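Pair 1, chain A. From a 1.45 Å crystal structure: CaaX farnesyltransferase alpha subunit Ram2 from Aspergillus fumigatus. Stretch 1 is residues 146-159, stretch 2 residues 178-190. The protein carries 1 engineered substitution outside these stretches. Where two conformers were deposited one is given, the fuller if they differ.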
# COMPACT_ATOMS: atom_id res chain seq x y z
N GLU A 146 -27.25 5.94 9.83
CA GLU A 146 -25.97 5.81 9.09
C GLU A 146 -24.94 5.10 9.98
O GLU A 146 -24.22 4.17 9.48
CB GLU A 146 -25.45 7.21 8.72
CG GLU A 146 -24.10 7.18 7.97
CD GLU A 146 -24.20 6.61 6.59
OE1 GLU A 146 -25.29 6.18 6.13
OE2 GLU A 146 -23.14 6.49 5.91
N GLN A 147 -24.75 5.49 11.24
CA GLN A 147 -23.75 4.79 12.11
C GLN A 147 -24.13 3.31 12.27
O GLN A 147 -23.25 2.42 12.23
CB GLN A 147 -23.62 5.52 13.46
CG GLN A 147 -22.95 6.89 13.31
CD GLN A 147 -23.14 7.74 14.53
OE1 GLN A 147 -24.23 7.77 15.12
NE2 GLN A 147 -22.08 8.44 14.96
N ASP A 148 -25.41 3.00 12.39
CA ASP A 148 -25.81 1.60 12.50
C ASP A 148 -25.46 0.80 11.24
O ASP A 148 -25.09 -0.37 11.35
CB ASP A 148 -27.35 1.50 12.72
CG ASP A 148 -27.74 1.74 14.16
OD1 ASP A 148 -26.90 2.10 15.00
OD2 ASP A 148 -28.93 1.59 14.47
N PHE A 149 -25.61 1.40 10.06
CA PHE A 149 -25.22 0.68 8.86
C PHE A 149 -23.72 0.38 8.91
O PHE A 149 -23.28 -0.75 8.52
CB PHE A 149 -25.53 1.46 7.56
CG PHE A 149 -25.22 0.61 6.37
CD1 PHE A 149 -25.98 -0.52 6.12
CD2 PHE A 149 -24.12 0.88 5.57
CE1 PHE A 149 -25.63 -1.41 5.11
CE2 PHE A 149 -23.79 0.03 4.48
CZ PHE A 149 -24.53 -1.13 4.29
N LEU A 150 -22.89 1.35 9.31
CA LEU A 150 -21.46 1.07 9.35
C LEU A 150 -21.21 -0.07 10.36
O LEU A 150 -20.34 -0.94 10.09
CB LEU A 150 -20.68 2.31 9.80
CG LEU A 150 -20.92 3.48 8.84
CD1 LEU A 150 -20.01 4.63 9.29
CD2 LEU A 150 -20.70 3.12 7.37
N MET A 151 -21.95 -0.15 11.47
CA MET A 151 -21.78 -1.27 12.38
C MET A 151 -22.27 -2.60 11.81
O MET A 151 -21.70 -3.64 12.19
CB MET A 151 -22.47 -0.99 13.71
CG MET A 151 -21.80 0.19 14.46
SD MET A 151 -20.05 -0.08 14.82
CE MET A 151 -20.19 -0.98 16.37
N GLU A 152 -23.24 -2.60 10.89
CA GLU A 152 -23.60 -3.81 10.16
C GLU A 152 -22.40 -4.31 9.36
O GLU A 152 -22.15 -5.53 9.26
CB GLU A 152 -24.74 -3.52 9.17
CG GLU A 152 -25.50 -4.77 8.76
CD GLU A 152 -26.88 -4.50 8.09
OE1 GLU A 152 -27.50 -5.44 7.61
OE2 GLU A 152 -27.31 -3.34 8.02
N MET A 153 -21.66 -3.37 8.77
CA MET A 153 -20.47 -3.78 7.98
C MET A 153 -19.40 -4.30 8.92
O MET A 153 -18.77 -5.34 8.60
CB MET A 153 -19.91 -2.57 7.20
CG MET A 153 -20.85 -2.02 6.13
SD MET A 153 -21.24 -3.20 4.79
CE MET A 153 -19.58 -3.62 4.17
N PHE A 154 -19.15 -3.59 10.01
CA PHE A 154 -18.07 -4.04 10.90
C PHE A 154 -18.38 -5.34 11.63
O PHE A 154 -17.45 -6.02 12.07
CB PHE A 154 -17.73 -2.92 11.94
CG PHE A 154 -17.11 -1.71 11.33
CD1 PHE A 154 -16.09 -1.82 10.41
CD2 PHE A 154 -17.53 -0.44 11.75
CE1 PHE A 154 -15.49 -0.66 9.87
CE2 PHE A 154 -16.94 0.69 11.25
CZ PHE A 154 -15.93 0.60 10.28
N ALA A 155 -19.66 -5.69 11.73
CA ALA A 155 -20.01 -7.01 12.32
C ALA A 155 -19.56 -8.12 11.38
O ALA A 155 -19.35 -9.25 11.83
CB ALA A 155 -21.54 -7.08 12.56
N GLN A 156 -19.45 -7.84 10.08
CA GLN A 156 -19.00 -8.87 9.15
C GLN A 156 -17.48 -8.82 8.97
O GLN A 156 -16.85 -9.90 8.84
CB GLN A 156 -19.67 -8.66 7.83
CG GLN A 156 -21.16 -8.90 8.00
CD GLN A 156 -21.94 -8.48 6.83
OE1 GLN A 156 -21.93 -9.13 5.83
NE2 GLN A 156 -22.60 -7.34 6.92
N ASP A 157 -16.85 -7.62 8.98
CA ASP A 157 -15.37 -7.54 8.93
C ASP A 157 -15.02 -6.31 9.73
O ASP A 157 -15.14 -5.16 9.22
CB ASP A 157 -14.78 -7.51 7.52
CG ASP A 157 -13.27 -7.45 7.57
OD1 ASP A 157 -12.64 -7.20 8.65
OD2 ASP A 157 -12.66 -7.64 6.51
N ALA A 158 -14.57 -6.53 10.98
CA ALA A 158 -14.34 -5.40 11.88
C ALA A 158 -13.15 -4.54 11.49
O ALA A 158 -12.94 -3.48 12.08
CB ALA A 158 -14.14 -5.87 13.33
N LYS A 159 -12.34 -4.98 10.52
CA LYS A 159 -11.14 -4.27 10.13
C LYS A 159 -11.22 -3.78 8.69
O LYS A 159 -10.22 -3.40 8.11
CB LYS A 159 -9.91 -5.20 10.33
CG LYS A 159 -9.79 -5.66 11.81
CD LYS A 159 -8.54 -6.52 12.00
CE LYS A 159 -8.47 -6.94 13.46
NZ LYS A 159 -7.11 -7.68 13.68
N ASP A 178 -16.83 14.41 18.93
CA ASP A 178 -17.35 14.25 20.31
C ASP A 178 -18.73 13.60 20.35
O ASP A 178 -19.40 13.54 21.40
CB ASP A 178 -17.43 15.60 21.03
CG ASP A 178 -16.02 16.20 21.26
OD1 ASP A 178 -15.03 15.41 21.40
OD2 ASP A 178 -15.88 17.43 21.23
N HIS A 179 -19.14 13.06 19.19
CA HIS A 179 -20.48 12.39 19.14
C HIS A 179 -20.38 11.06 19.91
O HIS A 179 -19.49 10.25 19.62
CB HIS A 179 -20.84 12.18 17.68
CG HIS A 179 -22.20 11.61 17.43
ND1 HIS A 179 -22.58 10.31 17.76
CD2 HIS A 179 -23.29 12.21 16.88
CE1 HIS A 179 -23.85 10.14 17.38
NE2 HIS A 179 -24.29 11.29 16.85
N PRO A 180 -21.30 10.74 20.82
CA PRO A 180 -21.05 9.62 21.72
C PRO A 180 -21.11 8.29 20.98
O PRO A 180 -20.46 7.34 21.47
CB PRO A 180 -22.19 9.69 22.74
CG PRO A 180 -23.10 10.72 22.23
CD PRO A 180 -22.42 11.62 21.28
N ARG A 181 -21.80 8.20 19.84
CA ARG A 181 -21.80 6.88 19.13
C ARG A 181 -20.45 6.58 18.52
O ARG A 181 -20.14 5.42 18.29
CB ARG A 181 -22.86 6.79 18.06
CG ARG A 181 -24.23 6.40 18.63
CD ARG A 181 -24.25 4.93 19.12
NE ARG A 181 -23.91 4.05 17.99
CZ ARG A 181 -24.72 3.73 16.98
NH1 ARG A 181 -26.01 4.16 16.93
NH2 ARG A 181 -24.28 3.00 15.99
N GLU A 182 -19.64 7.61 18.24
CA GLU A 182 -18.33 7.30 17.65
C GLU A 182 -17.47 6.60 18.69
O GLU A 182 -16.89 5.53 18.39
CB GLU A 182 -17.66 8.59 17.15
CG GLU A 182 -18.32 9.15 15.87
CD GLU A 182 -18.37 8.13 14.74
OE1 GLU A 182 -17.30 7.51 14.48
OE2 GLU A 182 -19.42 7.90 14.12
N ILE A 183 -17.35 7.15 19.88
CA ILE A 183 -16.60 6.47 20.93
C ILE A 183 -17.28 5.17 21.36
O ILE A 183 -16.59 4.17 21.59
CB ILE A 183 -16.27 7.42 22.08
CG1 ILE A 183 -15.14 6.88 22.90
CG2 ILE A 183 -17.51 7.79 22.94
CD1 ILE A 183 -13.73 7.06 22.08
N GLN A 184 -18.61 5.16 21.47
CA GLN A 184 -19.27 3.94 21.90
C GLN A 184 -19.05 2.82 20.89
O GLN A 184 -18.83 1.65 21.30
CB GLN A 184 -20.77 4.19 22.04
CG GLN A 184 -21.60 2.94 22.31
CD GLN A 184 -23.08 3.30 22.40
OE1 GLN A 184 -23.46 4.33 23.01
NE2 GLN A 184 -23.92 2.50 21.72
N ASP A 185 -19.09 3.13 19.59
CA ASP A 185 -18.90 2.05 18.60
C ASP A 185 -17.44 1.56 18.61
O ASP A 185 -17.22 0.35 18.52
CB ASP A 185 -19.32 2.55 17.20
CG ASP A 185 -20.82 2.70 17.06
OD1 ASP A 185 -21.59 2.38 18.02
OD2 ASP A 185 -21.24 3.15 15.98
N VAL A 186 -16.48 2.48 18.79
CA VAL A 186 -15.09 2.02 18.95
C VAL A 186 -14.97 1.13 20.18
O VAL A 186 -14.36 0.06 20.10
CB VAL A 186 -14.19 3.28 19.11
CG1 VAL A 186 -12.87 2.95 19.85
CG2 VAL A 186 -13.92 3.92 17.78
N GLU A 187 -15.60 1.51 21.30
CA GLU A 187 -15.51 0.70 22.52
C GLU A 187 -16.20 -0.65 22.37
O GLU A 187 -15.73 -1.65 22.93
CB GLU A 187 -15.97 1.52 23.76
CG GLU A 187 -14.87 2.61 24.00
CD GLU A 187 -15.05 3.46 25.18
OE1 GLU A 187 -16.16 3.41 25.76
OE2 GLU A 187 -14.09 4.21 25.48
N ALA A 188 -17.31 -0.71 21.64
CA ALA A 188 -17.94 -2.01 21.42
C ALA A 188 -17.03 -2.90 20.60
O ALA A 188 -16.94 -4.12 20.84
CB ALA A 188 -19.27 -1.83 20.70
N LEU A 189 -16.36 -2.34 19.57
CA LEU A 189 -15.45 -3.14 18.72
C LEU A 189 -14.26 -3.56 19.57
O LEU A 189 -13.78 -4.71 19.38
CB LEU A 189 -15.05 -2.32 17.51
CG LEU A 189 -16.25 -2.22 16.51
CD1 LEU A 189 -16.07 -1.01 15.60
CD2 LEU A 189 -16.39 -3.52 15.71
N LEU A 190 -13.78 -2.70 20.46
CA LEU A 190 -12.61 -3.09 21.29
C LEU A 190 -12.99 -4.06 22.40
O LEU A 190 -12.17 -4.82 22.88
CB LEU A 190 -11.89 -1.87 21.81
CG LEU A 190 -11.22 -1.03 20.73
CD1 LEU A 190 -10.60 0.18 21.39
CD2 LEU A 190 -10.16 -1.88 19.97

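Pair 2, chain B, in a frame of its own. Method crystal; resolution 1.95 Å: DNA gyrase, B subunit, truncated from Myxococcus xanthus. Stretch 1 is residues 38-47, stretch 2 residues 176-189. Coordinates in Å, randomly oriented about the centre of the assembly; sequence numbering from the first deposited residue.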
# COMPACT_ATOMS: atom_id res chain seq x y z
N LEU B 38 -9.76 3.07 -1.47
CA LEU B 38 -9.66 2.79 -2.93
C LEU B 38 -8.26 2.35 -3.38
O LEU B 38 -8.10 1.34 -4.09
CB LEU B 38 -10.13 3.99 -3.77
CG LEU B 38 -11.59 4.05 -4.18
CD1 LEU B 38 -11.84 5.38 -4.88
CD2 LEU B 38 -11.97 2.86 -5.14
N LEU B 39 -7.24 3.11 -3.03
CA LEU B 39 -5.85 2.71 -3.28
C LEU B 39 -5.50 1.31 -2.75
O LEU B 39 -4.77 0.55 -3.41
CB LEU B 39 -4.86 3.75 -2.69
CG LEU B 39 -4.93 5.09 -3.45
CD1 LEU B 39 -4.14 6.18 -2.69
CD2 LEU B 39 -4.39 4.93 -4.85
N ASP B 40 -6.03 0.96 -1.57
CA ASP B 40 -5.80 -0.38 -1.00
C ASP B 40 -6.42 -1.50 -1.89
O ASP B 40 -5.88 -2.62 -1.98
CB ASP B 40 -6.36 -0.50 0.41
CG ASP B 40 -5.53 0.27 1.48
OD1 ASP B 40 -4.40 0.73 1.21
OD2 ASP B 40 -6.05 0.40 2.61
N VAL B 41 -7.59 -1.22 -2.47
CA VAL B 41 -8.20 -2.14 -3.45
C VAL B 41 -7.24 -2.42 -4.62
O VAL B 41 -7.02 -3.58 -5.01
CB VAL B 41 -9.54 -1.58 -4.04
CG1 VAL B 41 -10.06 -2.55 -5.12
CG2 VAL B 41 -10.59 -1.45 -2.97
N ALA B 42 -6.68 -1.35 -5.19
CA ALA B 42 -5.75 -1.43 -6.31
C ALA B 42 -4.47 -2.17 -5.89
O ALA B 42 -3.96 -3.01 -6.63
CB ALA B 42 -5.40 -0.01 -6.84
N TYR B 43 -3.98 -1.90 -4.68
CA TYR B 43 -2.83 -2.62 -4.14
C TYR B 43 -3.06 -4.13 -4.09
O TYR B 43 -2.17 -4.90 -4.43
CB TYR B 43 -2.46 -2.18 -2.72
CG TYR B 43 -1.40 -3.08 -2.17
CD1 TYR B 43 -0.07 -2.97 -2.60
CD2 TYR B 43 -1.72 -4.10 -1.29
CE1 TYR B 43 0.91 -3.83 -2.12
CE2 TYR B 43 -0.77 -4.96 -0.81
CZ TYR B 43 0.54 -4.82 -1.22
OH TYR B 43 1.48 -5.68 -0.74
N GLU B 44 -4.23 -4.55 -3.62
CA GLU B 44 -4.47 -5.98 -3.47
C GLU B 44 -4.51 -6.67 -4.83
O GLU B 44 -4.00 -7.80 -5.00
CB GLU B 44 -5.74 -6.25 -2.65
CG GLU B 44 -6.15 -7.73 -2.61
CD GLU B 44 -5.21 -8.63 -1.80
OE1 GLU B 44 -4.32 -8.13 -1.07
OE2 GLU B 44 -5.36 -9.86 -1.88
N GLU B 45 -5.10 -6.01 -5.82
CA GLU B 45 -5.05 -6.53 -7.20
C GLU B 45 -3.62 -6.60 -7.71
O GLU B 45 -3.21 -7.61 -8.30
CB GLU B 45 -5.89 -5.70 -8.15
CG GLU B 45 -7.36 -5.65 -7.75
CD GLU B 45 -8.04 -7.02 -7.85
OE1 GLU B 45 -8.15 -7.58 -8.96
OE2 GLU B 45 -8.44 -7.54 -6.79
N ALA B 46 -2.86 -5.52 -7.52
CA ALA B 46 -1.43 -5.51 -7.94
C ALA B 46 -0.64 -6.60 -7.20
O ALA B 46 0.18 -7.29 -7.82
CB ALA B 46 -0.79 -4.13 -7.71
N ARG B 47 -0.84 -6.72 -5.89
CA ARG B 47 -0.16 -7.74 -5.08
C ARG B 47 -0.34 -9.17 -5.68
O ARG B 47 0.57 -10.02 -5.64
CB ARG B 47 -0.70 -7.73 -3.66
CG ARG B 47 0.08 -8.66 -2.70
CD ARG B 47 -0.62 -8.85 -1.35
NE ARG B 47 -1.88 -9.61 -1.41
CZ ARG B 47 -1.95 -10.93 -1.57
NH1 ARG B 47 -0.84 -11.65 -1.72
NH2 ARG B 47 -3.13 -11.53 -1.57
N ARG B 176 1.96 11.50 -2.31
CA ARG B 176 2.89 10.68 -1.53
C ARG B 176 2.40 9.24 -1.37
O ARG B 176 3.20 8.32 -1.42
CB ARG B 176 3.18 11.29 -0.16
CG ARG B 176 4.22 12.41 -0.19
CD ARG B 176 4.67 12.79 1.21
NE ARG B 176 3.58 13.39 1.97
CZ ARG B 176 3.24 14.67 1.92
NH1 ARG B 176 3.90 15.50 1.12
NH2 ARG B 176 2.23 15.13 2.65
N ARG B 177 1.10 9.03 -1.15
CA ARG B 177 0.59 7.66 -0.99
C ARG B 177 0.70 6.91 -2.31
O ARG B 177 0.94 5.69 -2.34
CB ARG B 177 -0.85 7.68 -0.47
CG ARG B 177 -1.53 6.31 -0.36
CD ARG B 177 -0.98 5.43 0.77
NE ARG B 177 -1.12 6.06 2.09
CZ ARG B 177 -1.84 5.60 3.11
NH1 ARG B 177 -2.54 4.46 3.02
NH2 ARG B 177 -1.86 6.29 4.24
N CYS B 178 0.52 7.62 -3.41
CA CYS B 178 0.65 6.99 -4.72
C CYS B 178 2.11 6.54 -4.96
O CYS B 178 2.36 5.45 -5.47
CB CYS B 178 0.21 7.96 -5.81
SG CYS B 178 -1.58 8.21 -5.94
N ASN B 179 3.05 7.41 -4.60
CA ASN B 179 4.47 7.10 -4.72
C ASN B 179 4.83 5.84 -3.91
O ASN B 179 5.54 4.96 -4.41
CB ASN B 179 5.28 8.34 -4.27
CG ASN B 179 6.77 8.26 -4.61
OD1 ASN B 179 7.31 7.24 -5.08
ND2 ASN B 179 7.46 9.36 -4.33
N GLU B 180 4.32 5.75 -2.67
CA GLU B 180 4.52 4.58 -1.83
C GLU B 180 3.96 3.32 -2.47
O GLU B 180 4.58 2.28 -2.41
CB GLU B 180 3.78 4.72 -0.52
CG GLU B 180 4.29 5.77 0.39
CD GLU B 180 3.48 5.80 1.67
OE1 GLU B 180 2.55 4.97 1.83
OE2 GLU B 180 3.78 6.66 2.51
N LEU B 181 2.75 3.42 -3.00
CA LEU B 181 2.11 2.29 -3.66
C LEU B 181 2.95 1.74 -4.84
O LEU B 181 3.12 0.51 -4.98
CB LEU B 181 0.70 2.68 -4.12
CG LEU B 181 -0.05 1.73 -5.05
CD1 LEU B 181 -0.34 0.40 -4.34
CD2 LEU B 181 -1.34 2.35 -5.58
N ALA B 182 3.49 2.63 -5.67
CA ALA B 182 4.44 2.21 -6.72
C ALA B 182 5.66 1.47 -6.17
O ALA B 182 6.13 0.48 -6.78
CB ALA B 182 4.88 3.41 -7.58
N ALA B 183 6.19 1.93 -5.04
CA ALA B 183 7.33 1.27 -4.37
C ALA B 183 6.95 -0.09 -3.77
O ALA B 183 7.75 -1.03 -3.79
CB ALA B 183 7.89 2.17 -3.26
N LEU B 184 5.74 -0.18 -3.21
CA LEU B 184 5.35 -1.38 -2.46
C LEU B 184 4.91 -2.50 -3.40
O LEU B 184 4.91 -3.66 -3.03
CB LEU B 184 4.25 -1.06 -1.46
CG LEU B 184 4.78 -0.20 -0.32
CD1 LEU B 184 3.67 0.45 0.46
CD2 LEU B 184 5.68 -1.02 0.60
N ALA B 185 4.52 -2.12 -4.61
CA ALA B 185 4.09 -3.06 -5.63
C ALA B 185 4.97 -2.85 -6.87
O ALA B 185 4.56 -2.26 -7.86
CB ALA B 185 2.59 -2.87 -5.92
N PRO B 186 6.25 -3.28 -6.77
CA PRO B 186 7.25 -2.92 -7.78
C PRO B 186 6.82 -3.31 -9.17
O PRO B 186 6.38 -4.45 -9.38
CB PRO B 186 8.50 -3.72 -7.38
CG PRO B 186 8.18 -4.47 -6.16
CD PRO B 186 6.79 -4.10 -5.68
N GLY B 187 6.92 -2.38 -10.11
CA GLY B 187 6.46 -2.63 -11.47
C GLY B 187 5.06 -2.09 -11.74
O GLY B 187 4.71 -1.84 -12.89
N LEU B 188 4.25 -1.92 -10.70
CA LEU B 188 2.95 -1.26 -10.85
C LEU B 188 3.14 0.19 -11.33
O LEU B 188 3.95 0.93 -10.76
CB LEU B 188 2.22 -1.23 -9.50
CG LEU B 188 0.83 -0.59 -9.48
CD1 LEU B 188 -0.13 -1.31 -10.45
CD2 LEU B 188 0.26 -0.55 -8.05
N ARG B 189 2.42 0.59 -12.38
CA ARG B 189 2.36 2.00 -12.83
C ARG B 189 1.27 2.76 -12.09
O ARG B 189 0.10 2.39 -12.17
CB ARG B 189 2.11 2.06 -14.35
CG ARG B 189 3.26 1.43 -15.12
CD ARG B 189 3.03 1.41 -16.60
NE ARG B 189 4.23 0.89 -17.27
CZ ARG B 189 5.32 1.61 -17.54
NH1 ARG B 189 5.39 2.90 -17.22
NH2 ARG B 189 6.36 1.02 -18.15
O HOH W 1 4.62 -4.99 -0.26

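Where pair 1 ties its two helices together with charge and hydrogen bonds, pair 2 places no direct hydrogen bond between its stretches and relies on apolar side chains. The backbones nevertheless hardly differ. In both, two helices run nearly parallel, at 15° in pair 1 and 13° in pair 2, with axes 11.2 and 10.8 Å apart at their closest, and fourteen central residues superpose with an RMSD of 0.5 Å.

The contrast is clearest at Gln A147, which falls on Leu B39. In both, the CA-to-CB bond points toward the partner helix, with chi1 in m and chi2 in t, so the same path is taken by different chemistry. Gln A147 NE2 donates to Glu A182 OE2 at 2.8 Å, an acceptor that reaches the contact although the CA-to-CB bond of Glu A182 points away; its m, m rotamer brings the carboxylate back. The matching residue in pair 2, Cys B178, offers only a thiol, and Leu B39 CD2 lies 4.5 Å from Cys B178 SG.

One helical turn on, Met A151 matches Tyr B43, and Asp A185 matches Leu B181. In pair 2 this is a greasy contact: Leu B181 CD1 packs 3.7 Å from Tyr B43 CB, and Leu B181 CD2 approaches Leu B39 CD2 at 4.1 Å. In pair 1 Asp A185 OD2 lies 3.4 Å from Met A151 CG, and the carboxylate is also held from its own helix, where Arg A181 NE donates to Asp A185 OD1 at 2.9 Å. The same guanidinium reaches across to Asp A148, with Arg A181 NH2 2.9 Å from Asp A148 OD1 in a salt bridge. One arginine thus joins acids on both helices.

Arginine and aspartate recur at the equivalent positions in pair 2, yet identity does not ensure the same interaction. Arg B177 takes a t, p, p course instead of m, m, m, and Asp B40 OD1 stays 4.5 Å from Arg B177 NH1, beyond a salt bridge. What Arg B177 contributes is its aliphatic part, with Arg B177 CG 3.5 Å from Leu B39 CD1.

Toward the C-terminal ends pair 1 turns apolar too, but both matched positions are smaller in pair 2. Phe A154 and Leu A189 correspond to Ala B46 and Ala B185. Leu A189 CD2 touches Phe A154 CB at 4.0 Å; in pair 2 the two methyls, Ala B46 CB and Ala B185 CB, meet at the same 4.0 Å, and Leu B188, the last residue of a type II turn that starts at Ala B185, adds bulk from a position without a counterpart, its CD2 3.7 Å from Ala B46 CB. The general principle is that a helix-pair geometry sets which positions face each other, and leaves the chemistry and even the pairing to the side chains.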